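Local coordinates for protein single-stranded DNA specific exonuclease RecJ (Thermus thermophilus, PDB 2ZXR) that degrades single-stranded DNA exonucleolytically in the 5' to 3' direction, using divalent metal ions, with magnesium preferred over manganese and cobalt, at residues A[5-9]-A[528-534]; A[84-88]-A[185-189]; A[214-219]-A[232-237]; A[429-435]-A[460-464]. All coordinates share one frame; numbering follows the deposited sequence.

Interaction 1: A[5-9]-A[528-534]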
loop_
_atom_site.group_PDB
_atom_site.type_symbol
_atom_site.label_atom_id
_atom_site.label_comp_id
_atom_site.label_asym_id
_atom_site.label_seq_id
_atom_site.Cartn_x
_atom_site.Cartn_y
_atom_site.Cartn_z
ATOM N N VAL A 5 6.697 -15.826 -2.604
ATOM C CA VAL A 5 6.813 -14.503 -2.001
ATOM C C VAL A 5 8.280 -14.071 -2.006
ATOM O O VAL A 5 9.099 -14.680 -1.334
ATOM C CB VAL A 5 6.343 -14.498 -0.513
ATOM C CG1 VAL A 5 6.504 -13.096 0.087
ATOM C CG2 VAL A 5 4.897 -14.961 -0.409
ATOM N N ARG A 6 8.603 -13.021 -2.747
ATOM C CA ARG A 6 9.977 -12.521 -2.812
ATOM C C ARG A 6 10.148 -11.257 -1.966
ATOM O O ARG A 6 9.317 -10.351 -2.036
ATOM C CB ARG A 6 10.353 -12.166 -4.265
ATOM C CG ARG A 6 10.744 -13.336 -5.178
ATOM C CD ARG A 6 9.743 -14.482 -5.123
ATOM N NE ARG A 6 9.703 -15.260 -6.364
ATOM C CZ ARG A 6 9.631 -16.587 -6.409
ATOM N NH1 ARG A 6 9.609 -17.296 -5.282
ATOM N NH2 ARG A 6 9.527 -17.205 -7.582
ATOM N N TRP A 7 11.207 -11.200 -1.165
ATOM C CA TRP A 7 11.489 -9.991 -0.388
ATOM C C TRP A 7 12.534 -9.184 -1.164
ATOM O O TRP A 7 13.520 -9.734 -1.653
ATOM C CB TRP A 7 12.055 -10.330 0.980
ATOM C CG TRP A 7 11.068 -10.926 1.930
ATOM C CD1 TRP A 7 9.938 -11.621 1.616
ATOM C CD2 TRP A 7 11.189 -10.972 3.345
ATOM N NE1 TRP A 7 9.351 -12.110 2.758
ATOM C CE2 TRP A 7 10.097 -11.726 3.834
ATOM C CE3 TRP A 7 12.118 -10.453 4.256
ATOM C CZ2 TRP A 7 9.908 -11.975 5.186
ATOM C CZ3 TRP A 7 11.930 -10.701 5.614
ATOM C CH2 TRP A 7 10.832 -11.456 6.063
ATOM N N ARG A 8 12.305 -7.885 -1.279
ATOM C CA ARG A 8 13.213 -6.991 -1.969
ATOM C C ARG A 8 13.512 -5.754 -1.117
ATOM O O ARG A 8 12.620 -5.212 -0.440
ATOM C CB ARG A 8 12.614 -6.539 -3.299
ATOM C CG ARG A 8 13.372 -5.362 -3.914
ATOM C CD ARG A 8 12.816 -4.963 -5.268
ATOM N NE ARG A 8 12.834 -6.081 -6.215
ATOM C CZ ARG A 8 13.925 -6.539 -6.828
ATOM N NH1 ARG A 8 15.106 -5.973 -6.601
ATOM N NH2 ARG A 8 13.839 -7.569 -7.670
ATOM N N VAL A 9 14.762 -5.305 -1.162
ATOM C CA VAL A 9 15.162 -4.123 -0.415
ATOM C C VAL A 9 15.189 -2.935 -1.355
ATOM O O VAL A 9 15.870 -2.964 -2.388
ATOM C CB VAL A 9 16.560 -4.295 0.210
ATOM C CG1 VAL A 9 16.929 -3.055 0.991
ATOM C CG2 VAL A 9 16.577 -5.507 1.122
ATOM N N ARG A 528 10.213 -15.283 8.291
ATOM C CA ARG A 528 10.753 -16.485 7.661
ATOM C C ARG A 528 12.205 -16.831 8.015
ATOM O O ARG A 528 12.934 -16.040 8.615
ATOM C CB ARG A 528 10.678 -16.326 6.143
ATOM C CG ARG A 528 11.673 -15.291 5.624
ATOM C CD ARG A 528 11.662 -15.138 4.108
ATOM N NE ARG A 528 12.760 -14.280 3.654
ATOM C CZ ARG A 528 13.023 -14.005 2.378
ATOM N NH1 ARG A 528 12.267 -14.518 1.419
ATOM N NH2 ARG A 528 14.039 -13.217 2.060
ATOM N N LYS A 529 12.612 -18.034 7.631
ATOM C CA LYS A 529 13.987 -18.460 7.823
ATOM C C LYS A 529 14.643 -17.650 6.712
ATOM O O LYS A 529 14.085 -17.534 5.627
ATOM C CB LYS A 529 14.121 -19.959 7.554
ATOM C CG LYS A 529 15.549 -20.443 7.322
ATOM C CD LYS A 529 15.582 -21.957 7.084
ATOM C CE LYS A 529 17.000 -22.463 6.857
ATOM N NZ LYS A 529 17.658 -21.735 5.737
ATOM N N PRO A 530 15.824 -17.071 6.964
ATOM C CA PRO A 530 16.502 -16.267 5.936
ATOM C C PRO A 530 16.529 -16.931 4.564
ATOM O O PRO A 530 16.706 -18.134 4.457
ATOM C CB PRO A 530 17.897 -16.073 6.526
ATOM C CG PRO A 530 17.622 -16.074 8.013
ATOM C CD PRO A 530 16.668 -17.226 8.158
ATOM N N GLU A 531 16.347 -16.147 3.509
ATOM C CA GLU A 531 16.349 -16.696 2.159
ATOM C C GLU A 531 16.837 -15.680 1.141
ATOM O O GLU A 531 17.378 -14.626 1.491
ATOM C CB GLU A 531 14.935 -17.142 1.766
ATOM C CG GLU A 531 14.354 -18.213 2.682
ATOM C CD GLU A 531 12.873 -18.491 2.433
ATOM O OE1 GLU A 531 12.266 -19.245 3.237
ATOM O OE2 GLU A 531 12.319 -17.960 1.441
ATOM N N ALA A 532 16.630 -16.009 -0.128
ATOM C CA ALA A 532 17.019 -15.128 -1.213
ATOM C C ALA A 532 16.471 -13.767 -0.823
ATOM O O ALA A 532 15.362 -13.672 -0.284
ATOM C CB ALA A 532 16.390 -15.601 -2.533
ATOM N N LEU A 533 17.251 -12.723 -1.078
ATOM C CA LEU A 533 16.845 -11.367 -0.744
ATOM C C LEU A 533 17.214 -10.504 -1.935
ATOM O O LEU A 533 18.384 -10.352 -2.236
ATOM C CB LEU A 533 17.605 -10.913 0.498
ATOM C CG LEU A 533 16.965 -9.882 1.426
ATOM C CD1 LEU A 533 17.979 -9.469 2.506
ATOM C CD2 LEU A 533 16.507 -8.682 0.615
ATOM N N GLU A 534 16.219 -9.955 -2.625
ATOM C CA GLU A 534 16.475 -9.121 -3.789
ATOM C C GLU A 534 16.917 -7.703 -3.445
ATOM O O GLU A 534 16.551 -7.158 -2.401
ATOM C CB GLU A 534 15.229 -9.049 -4.668
ATOM C CG GLU A 534 14.710 -10.399 -5.122
ATOM C CD GLU A 534 14.039 -10.329 -6.483
ATOM O OE1 GLU A 534 12.934 -9.737 -6.584
ATOM O OE2 GLU A 534 14.628 -10.858 -7.461
HETATM O O HOH W 1 9.582 -15.784 1.231
#

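Interaction 2: A[84-88]-A[185-189]. With MG (magnesium ion), chain B.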
loop_
_atom_site.group_PDB
_atom_site.type_symbol
_atom_site.label_atom_id
_atom_site.label_comp_id
_atom_site.label_asym_id
_atom_site.label_seq_id
_atom_site.Cartn_x
_atom_site.Cartn_y
_atom_site.Cartn_z
ATOM N N ASP A 84 -18.351 4.995 -3.184
ATOM C CA ASP A 84 -17.892 6.057 -4.069
ATOM C C ASP A 84 -19.099 6.690 -4.798
ATOM O O ASP A 84 -19.221 7.910 -4.859
ATOM C CB ASP A 84 -16.873 5.490 -5.079
ATOM C CG ASP A 84 -16.116 6.583 -5.834
ATOM O OD1 ASP A 84 -15.903 7.677 -5.265
ATOM O OD2 ASP A 84 -15.705 6.339 -6.994
ATOM N N GLY A 85 -19.977 5.867 -5.366
ATOM C CA GLY A 85 -21.148 6.405 -6.044
ATOM C C GLY A 85 -22.132 7.064 -5.068
ATOM O O GLY A 85 -22.706 8.126 -5.358
ATOM N N LEU A 86 -22.338 6.451 -3.907
ATOM C CA LEU A 86 -23.263 7.012 -2.934
ATOM C C LEU A 86 -22.802 8.331 -2.316
ATOM O O LEU A 86 -23.625 9.252 -2.124
ATOM C CB LEU A 86 -23.560 6.003 -1.828
ATOM C CG LEU A 86 -24.363 4.777 -2.262
ATOM C CD1 LEU A 86 -24.380 3.742 -1.151
ATOM C CD2 LEU A 86 -25.786 5.194 -2.591
ATOM N N THR A 87 -21.508 8.441 -1.997
ATOM C CA THR A 87 -21.035 9.678 -1.406
ATOM C C THR A 87 -21.049 10.750 -2.484
ATOM O O THR A 87 -21.357 11.910 -2.204
ATOM C CB THR A 87 -19.628 9.530 -0.767
ATOM O OG1 THR A 87 -18.706 9.001 -1.720
ATOM C CG2 THR A 87 -19.700 8.620 0.458
ATOM N N GLY A 88 -20.749 10.350 -3.718
ATOM C CA GLY A 88 -20.765 11.277 -4.825
ATOM C C GLY A 88 -22.188 11.800 -5.069
ATOM O O GLY A 88 -22.378 12.990 -5.314
ATOM N N PRO A 185 -8.773 11.437 -9.570
ATOM C CA PRO A 185 -9.958 11.613 -8.721
ATOM C C PRO A 185 -10.965 10.483 -8.969
ATOM O O PRO A 185 -10.970 9.863 -10.031
ATOM C CB PRO A 185 -10.465 13.002 -9.119
ATOM C CG PRO A 185 -9.989 13.158 -10.525
ATOM C CD PRO A 185 -8.605 12.572 -10.502
ATOM N N THR A 186 -11.804 10.180 -7.987
ATOM C CA THR A 186 -12.763 9.087 -8.168
ATOM C C THR A 186 -14.149 9.627 -8.537
ATOM O O THR A 186 -14.301 10.803 -8.848
ATOM C CB THR A 186 -12.885 8.227 -6.873
ATOM O OG1 THR A 186 -13.462 9.015 -5.825
ATOM C CG2 THR A 186 -11.511 7.747 -6.418
ATOM N N GLY A 187 -15.154 8.759 -8.493
ATOM C CA GLY A 187 -16.501 9.201 -8.809
ATOM C C GLY A 187 -16.936 10.319 -7.868
ATOM O O GLY A 187 -17.522 11.313 -8.300
ATOM N N ALA A 188 -16.671 10.150 -6.577
ATOM C CA ALA A 188 -17.043 11.150 -5.590
ATOM C C ALA A 188 -16.108 12.359 -5.700
ATOM O O ALA A 188 -16.509 13.493 -5.417
ATOM C CB ALA A 188 -16.992 10.551 -4.174
ATOM N N GLY A 189 -14.862 12.110 -6.104
ATOM C CA GLY A 189 -13.911 13.199 -6.261
ATOM C C GLY A 189 -14.338 14.140 -7.380
ATOM O O GLY A 189 -14.246 15.376 -7.254
HETATM MG MG MG B . -15.307 4.454 -8.260
HETATM O O HOH W 2 -15.889 2.829 -6.673
#

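Interaction 3: A[214-219]-A[232-237]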
loop_
_atom_site.group_PDB
_atom_site.type_symbol
_atom_site.label_atom_id
_atom_site.label_comp_id
_atom_site.label_asym_id
_atom_site.label_seq_id
_atom_site.Cartn_x
_atom_site.Cartn_y
_atom_site.Cartn_z
ATOM N N ALA A 214 -16.445 13.289 0.082
ATOM C CA ALA A 214 -15.583 13.014 -1.069
ATOM C C ALA A 214 -14.392 12.111 -0.709
ATOM O O ALA A 214 -14.005 11.243 -1.498
ATOM C CB ALA A 214 -15.074 14.358 -1.687
ATOM N N ALA A 215 -13.808 12.346 0.467
ATOM C CA ALA A 215 -12.679 11.540 0.964
ATOM C C ALA A 215 -13.121 10.091 1.217
ATOM O O ALA A 215 -12.396 9.143 0.892
ATOM C CB ALA A 215 -12.112 12.147 2.278
ATOM N N VAL A 216 -14.303 9.923 1.811
ATOM C CA VAL A 216 -14.811 8.573 2.068
ATOM C C VAL A 216 -14.968 7.818 0.735
ATOM O O VAL A 216 -14.590 6.637 0.620
ATOM C CB VAL A 216 -16.181 8.608 2.856
ATOM C CG1 VAL A 216 -16.818 7.200 2.890
ATOM C CG2 VAL A 216 -15.937 9.098 4.327
ATOM N N GLY A 217 -15.515 8.481 -0.287
ATOM C CA GLY A 217 -15.655 7.792 -1.570
ATOM C C GLY A 217 -14.299 7.458 -2.197
ATOM O O GLY A 217 -14.109 6.397 -2.793
ATOM N N THR A 218 -13.354 8.385 -2.078
ATOM C CA THR A 218 -11.993 8.236 -2.622
ATOM C C THR A 218 -11.281 7.021 -2.001
ATOM O O THR A 218 -10.695 6.190 -2.697
ATOM C CB THR A 218 -11.198 9.532 -2.333
ATOM O OG1 THR A 218 -11.866 10.624 -2.982
ATOM C CG2 THR A 218 -9.738 9.433 -2.828
ATOM N N ILE A 219 -11.342 6.929 -0.682
ATOM C CA ILE A 219 -10.730 5.814 0.028
ATOM C C ILE A 219 -11.443 4.497 -0.347
ATOM O O ILE A 219 -10.805 3.498 -0.679
ATOM C CB ILE A 219 -10.782 6.071 1.562
ATOM C CG1 ILE A 219 -9.846 7.247 1.917
ATOM C CG2 ILE A 219 -10.399 4.812 2.308
ATOM C CD1 ILE A 219 -9.966 7.755 3.397
ATOM N N LEU A 232 -7.207 15.905 -0.857
ATOM C CA LEU A 232 -8.638 15.797 -0.609
ATOM C C LEU A 232 -8.895 14.978 0.638
ATOM O O LEU A 232 -9.691 15.381 1.514
ATOM C CB LEU A 232 -9.355 15.167 -1.811
ATOM C CG LEU A 232 -10.865 14.944 -1.571
ATOM C CD1 LEU A 232 -11.606 16.297 -1.594
ATOM C CD2 LEU A 232 -11.414 14.043 -2.612
ATOM N N VAL A 233 -8.209 13.843 0.736
ATOM C CA VAL A 233 -8.373 12.966 1.888
ATOM C C VAL A 233 -7.909 13.653 3.192
ATOM O O VAL A 233 -8.580 13.569 4.206
ATOM C CB VAL A 233 -7.645 11.603 1.625
ATOM C CG1 VAL A 233 -7.508 10.787 2.910
ATOM C CG2 VAL A 233 -8.474 10.804 0.565
ATOM N N LYS A 234 -6.789 14.360 3.161
ATOM C CA LYS A 234 -6.345 15.031 4.377
ATOM C C LYS A 234 -7.444 16.005 4.839
ATOM O O LYS A 234 -7.814 16.022 6.007
ATOM C CB LYS A 234 -5.028 15.777 4.139
ATOM C CG LYS A 234 -3.811 14.840 3.903
ATOM C CD LYS A 234 -2.568 15.639 3.385
ATOM C CE LYS A 234 -1.675 16.122 4.512
ATOM N NZ LYS A 234 -0.602 15.084 4.806
ATOM N N GLU A 235 -7.966 16.800 3.918
ATOM C CA GLU A 235 -9.025 17.747 4.251
ATOM C C GLU A 235 -10.279 17.034 4.795
ATOM O O GLU A 235 -10.790 17.388 5.851
ATOM C CB GLU A 235 -9.396 18.562 3.006
ATOM C CG GLU A 235 -10.437 19.676 3.219
ATOM C CD GLU A 235 -9.944 20.784 4.148
ATOM O OE1 GLU A 235 -8.739 21.093 4.133
ATOM O OE2 GLU A 235 -10.758 21.368 4.876
ATOM N N GLY A 236 -10.772 16.032 4.068
ATOM C CA GLY A 236 -11.970 15.334 4.492
ATOM C C GLY A 236 -11.852 14.541 5.782
ATOM O O GLY A 236 -12.775 14.561 6.603
ATOM N N LEU A 237 -10.734 13.850 5.981
ATOM C CA LEU A 237 -10.577 13.077 7.208
ATOM C C LEU A 237 -10.624 14.008 8.398
ATOM O O LEU A 237 -11.154 13.652 9.446
ATOM C CB LEU A 237 -9.252 12.310 7.218
ATOM C CG LEU A 237 -9.032 11.154 6.240
ATOM C CD1 LEU A 237 -7.615 10.575 6.411
ATOM C CD2 LEU A 237 -10.055 10.097 6.497
#

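Interaction 4: A[429-435]-A[460-464]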
loop_
_atom_site.group_PDB
_atom_site.type_symbol
_atom_site.label_atom_id
_atom_site.label_comp_id
_atom_site.label_asym_id
_atom_site.label_seq_id
_atom_site.Cartn_x
_atom_site.Cartn_y
_atom_site.Cartn_z
ATOM N N ALA A 429 8.097 -5.349 -0.190
ATOM C CA ALA A 429 9.070 -4.278 -0.360
ATOM C C ALA A 429 9.569 -3.787 1.005
ATOM O O ALA A 429 8.795 -3.344 1.849
ATOM C CB ALA A 429 8.439 -3.122 -1.159
ATOM N N LEU A 430 10.873 -3.878 1.217
ATOM C CA LEU A 430 11.463 -3.467 2.483
ATOM C C LEU A 430 12.151 -2.133 2.300
ATOM O O LEU A 430 12.950 -1.964 1.378
ATOM C CB LEU A 430 12.467 -4.507 2.970
ATOM C CG LEU A 430 12.011 -5.801 3.644
ATOM C CD1 LEU A 430 10.735 -5.565 4.434
ATOM C CD2 LEU A 430 11.794 -6.861 2.610
ATOM N N LEU A 431 11.831 -1.193 3.176
ATOM C CA LEU A 431 12.390 0.148 3.134
ATOM C C LEU A 431 13.853 0.134 3.543
ATOM O O LEU A 431 14.703 0.692 2.859
ATOM C CB LEU A 431 11.634 1.076 4.094
ATOM C CG LEU A 431 11.473 2.583 3.861
ATOM C CD1 LEU A 431 11.738 3.301 5.190
ATOM C CD2 LEU A 431 12.362 3.089 2.779
ATOM N N ASP A 432 14.150 -0.534 4.646
ATOM C CA ASP A 432 15.519 -0.549 5.139
ATOM C C ASP A 432 15.590 -1.447 6.358
ATOM O O ASP A 432 14.574 -1.972 6.811
ATOM C CB ASP A 432 15.891 0.880 5.541
ATOM C CG ASP A 432 17.318 1.009 6.030
ATOM O OD1 ASP A 432 17.587 1.982 6.776
ATOM O OD2 ASP A 432 18.169 0.165 5.672
ATOM N N LEU A 433 16.805 -1.616 6.878
ATOM C CA LEU A 433 17.066 -2.400 8.084
ATOM C C LEU A 433 16.517 -1.528 9.217
ATOM O O LEU A 433 16.699 -0.325 9.190
ATOM C CB LEU A 433 18.579 -2.570 8.278
ATOM C CG LEU A 433 19.391 -3.796 7.829
ATOM C CD1 LEU A 433 18.458 -4.892 7.414
ATOM C CD2 LEU A 433 20.368 -3.432 6.707
ATOM N N LEU A 434 15.839 -2.114 10.195
ATOM C CA LEU A 434 15.300 -1.323 11.308
ATOM C C LEU A 434 16.462 -0.699 12.090
ATOM O O LEU A 434 17.480 -1.344 12.283
ATOM C CB LEU A 434 14.498 -2.208 12.261
ATOM C CG LEU A 434 13.663 -1.468 13.313
ATOM C CD1 LEU A 434 12.448 -0.863 12.629
ATOM C CD2 LEU A 434 13.223 -2.421 14.410
ATOM N N PRO A 435 16.329 0.575 12.519
ATOM C CA PRO A 435 17.365 1.284 13.289
ATOM C C PRO A 435 17.461 0.704 14.689
ATOM O O PRO A 435 16.679 -0.167 15.043
ATOM C CB PRO A 435 16.853 2.728 13.319
ATOM C CG PRO A 435 16.148 2.854 12.011
ATOM C CD PRO A 435 15.346 1.537 11.994
ATOM N N PRO A 460 5.341 1.914 5.372
ATOM C CA PRO A 460 6.629 1.245 5.112
ATOM C C PRO A 460 6.923 0.037 6.012
ATOM O O PRO A 460 6.518 0.003 7.187
ATOM C CB PRO A 460 7.652 2.355 5.342
ATOM C CG PRO A 460 6.998 3.210 6.342
ATOM C CD PRO A 460 5.555 3.284 5.870
ATOM N N LEU A 461 7.644 -0.940 5.460
ATOM C CA LEU A 461 8.038 -2.123 6.216
ATOM C C LEU A 461 9.553 -2.151 6.396
ATOM O O LEU A 461 10.305 -1.894 5.441
ATOM C CB LEU A 461 7.619 -3.396 5.497
ATOM C CG LEU A 461 6.130 -3.637 5.313
ATOM C CD1 LEU A 461 5.950 -4.733 4.265
ATOM C CD2 LEU A 461 5.489 -4.004 6.655
ATOM N N PHE A 462 10.001 -2.451 7.611
ATOM C CA PHE A 462 11.432 -2.523 7.887
ATOM C C PHE A 462 11.845 -3.987 7.984
ATOM O O PHE A 462 11.034 -4.881 8.258
ATOM C CB PHE A 462 11.813 -1.830 9.212
ATOM C CG PHE A 462 11.705 -0.331 9.176
ATOM C CD1 PHE A 462 10.510 0.304 9.497
ATOM C CD2 PHE A 462 12.784 0.441 8.780
ATOM C CE1 PHE A 462 10.395 1.701 9.421
ATOM C CE2 PHE A 462 12.684 1.823 8.695
ATOM C CZ PHE A 462 11.478 2.459 9.021
ATOM N N LEU A 463 13.131 -4.228 7.786
ATOM C CA LEU A 463 13.630 -5.575 7.873
ATOM C C LEU A 463 14.353 -5.695 9.200
ATOM O O LEU A 463 15.108 -4.806 9.568
ATOM C CB LEU A 463 14.591 -5.830 6.717
ATOM C CG LEU A 463 15.361 -7.151 6.699
ATOM C CD1 LEU A 463 14.399 -8.318 6.384
ATOM C CD2 LEU A 463 16.465 -7.062 5.636
ATOM N N LEU A 464 14.070 -6.764 9.929
ATOM C CA LEU A 464 14.738 -7.068 11.180
ATOM C C LEU A 464 15.340 -8.442 10.902
ATOM O O LEU A 464 14.826 -9.199 10.050
ATOM C CB LEU A 464 13.785 -7.155 12.363
ATOM C CG LEU A 464 13.203 -5.832 12.858
ATOM C CD1 LEU A 464 12.240 -5.281 11.799
ATOM C CD2 LEU A 464 12.474 -6.055 14.186
HETATM O O HOH W 3 8.153 -0.931 2.761
#

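Interaction 1: A[5-9]-A[528-534]
Val5, at the start of the N-terminal edge strand 5-9, meets Arg528 through a water: water 1 donates to Val5 O and accepts from Arg528 NH1, lying in the plane of the guanidinium at its edge. Strand 5-9 is the outermost strand of a mixed sheet that includes the strands of the OB domain, and the chain leaving strand 517-528 folds back against it. Trp7 carries the stacked part of the contact. The Arg528 guanidinium lies flat on one face of the indole, the centres of the Trp7 ring system and the guanidinium 3.7 Å apart and their planes within 5°. Arg528 CZ stands over the five-membered ring, a cation-pi contact 14° off the normal, while CD sits above the six-membered ring as a CH-pi partner. Extended from CG to NE, the arginine can lay this whole length along the indole. The opposite face of the Arg528 guanidinium is covered by Glu531 CB, its NH2 donates to Ala532 O, and Glu504 pairs with its NE, so the flat group is held on several sides. The backbone oxygen of Trp7 accepts from Glu534 N at 2.9 Å. Arg8 is bridged to Glu534 backbone to backbone, their CA atoms 4.3 Å apart. Its side chain bends at chi3 (-57°), bringing the guanidinium face over Glu534 CB and NH2 into a salt bridge with Glu534 OE1 at 2.6 Å. At Val9, the backbone N donates to Glu534 O, and CG2 meets Leu533 CD2 at 3.2 Å, a tight carbon pair.

Interaction 2: A[84-88]-A[185-189]
The carboxylate of Asp84 points across to the start of helix 187-201, and its two oxygens do different work. Its CG is anti to the backbone N (chi1 -167°), which carries the group away from helix 83-98 and toward Thr186, Gly187 and Ala188. OD1 takes two bonds, from opposite faces of the carboxylate plane: Thr186 OG1 donates from the syn side at 2.8 Å, and Ala188 N, 45° out of the plane, donates to Asp84 OD1 at 2.9 Å. Asp84 OD2 accepts from Gly187 N at 2.9 Å, again on the syn side, and binds the magnesium ion at 2.3 Å. Three donors from one short segment therefore fix both the position and the rotation of the carboxylate.

Thr186 is the N-cap of helix 187-201, and its OG1 also accepts a weak capping bond from Gly189 N, so one hydroxyl joins the helix start to the metal ligand. Gly187 brings only backbone to OD2, and its CA faces the carboxylate closely. Beside these polar bonds, the Ala188 methyl packs against both Asp84 OD1 and Thr87 OG1, its CB 3.4 Å from Thr87 OG1, a hydroxyl that is itself bonded to Ala83 O. Gly88 follows, its CA 3.8 Å from Ala188 CA, and the two helices thus approach closely.

Asp136, His160, His161 and Asp221 complete the protein part of the magnesium site of the DHH domain. Thr186, Gly187 and Ala188 probably serve as a second shell: two backbone N-H groups and one hydroxyl hold the carboxylate so that Asp84 OD2 is presented to the magnesium ion.

Interaction 3: A[214-219]-A[232-237]
Helical segments 214-219 and 232-237 cross at -127°, their short axes passing 8.5 Å apart at closest approach, and the CA atoms of Ala215 and Val233 come within 4.6 Å of each other. Ala215 lies where the backbones come nearest: its CB sits as a knob in a hole formed by Leu232, Val233, Gly236 and Leu237, touching Val233 CA at 3.8 Å and Gly236 CA at 3.9 Å. Gly236, lacking a side chain, leaves its CA directly against that methyl.

To one side of this knob, Leu232 reaches over with CG anti to the backbone N (chi1 176°), which sends CD2 against Ala214 CB and, 3.5 Å away, against Thr218 OG1. The hydroxyl is not left without a partner: it donates back to Ala214 O at 2.7 Å, an oxygen that also accepts Thr218 N from the opposite face of its plane. With its oxygen turned back onto its own helix, the threonine meets Val233 CG2 through the CG2 methyl. Toward the other side, Ile219 is set roughly perpendicular to Val233. Ile219 CD1 rests against both Val233 CG1 and Leu237 CD2, 3.9 Å from each, so the isoleucine tip spans two residues one turn apart. No hydrogen bond links the segments; the joint is buried apolar packing.

Phe192 of helix 187-201 lies on Ala214 and Leu232, and Val264 of helix 261-277 on Ile219 and Leu237, extending the core beyond the pair. This is a helix pair consecutive in the chain, with one knob-into-hole contact at Ala215, the first helix belonging to the DHH region and leading on to the metal ligand Asp221.

Interaction 4: A[429-435]-A[460-464]
Phe462 CB lies 3.6 Å from Leu434 CD1, and Asp432 O is also near it. CG meets the same methyl, with Leu434 CD1 and Phe462 CG 3.6 Å apart, the two side chains set roughly perpendicular. Next along the ring, CD1 is near Leu434 CD1 and CD2 near Asp432 O. Farther out, Phe462 CE2 and CZ both touch Leu431 CD1 at 3.9 Å, and Pro435 CD approaches CE2, while Leu447 of helix 440-447 also packs on the phenylalanine.

That helix belongs to the beta-alpha-beta unit in which strands 426-433 and 462-466 run parallel and adjacent in the sheet. Leu433 is the parallel bridge partner of Leu463, CA atoms 4.7 Å apart. Three backbone bonds join the segments: Leu431 N donates to Leu461 O, Leu463 N to Asp432 O at 2.8 Å, and Leu434 N to Leu463 O at 2.9 Å. At the beginning of the segments water 3 bridges Ala429 O and Leu461 N.

The Leu433 and Leu463 side chains run alongside each other in the same direction, with Leu433 CD1 only 3.4 Å from Leu463 CD2, a tight carbon pair. Asp432 directs its carboxylate elsewhere, to Arg633 of helix 624-639. Leu434, with CG anti to its N (chi1 -169°), splits its methyls: CD1 goes to the phenylalanine and CD2 to Leu464 CD2.

The four contacts form two pairs. Interactions 1 and 4 have centres about 12 Å apart and share one mixed sheet, in which strand 426-433 lies between strands 5-9 and 462-466; Trp7 packs on Leu430 and Leu463 of interaction 4. Interactions 2 and 3, with centres about 10 Å apart, touch at the magnesium-binding region, where Gly217 and Thr218 lie against Asp84, Thr87 and Thr186. The pairs stand 28 to 39 Å apart between centres. Along the chain, interactions 2, 3 and 4 follow in series inside the loop closed by interaction 1. Interaction 1 ties the N-terminal strand to the sheet that holds the OB strands, on the far side of the chain's centre from the metal site.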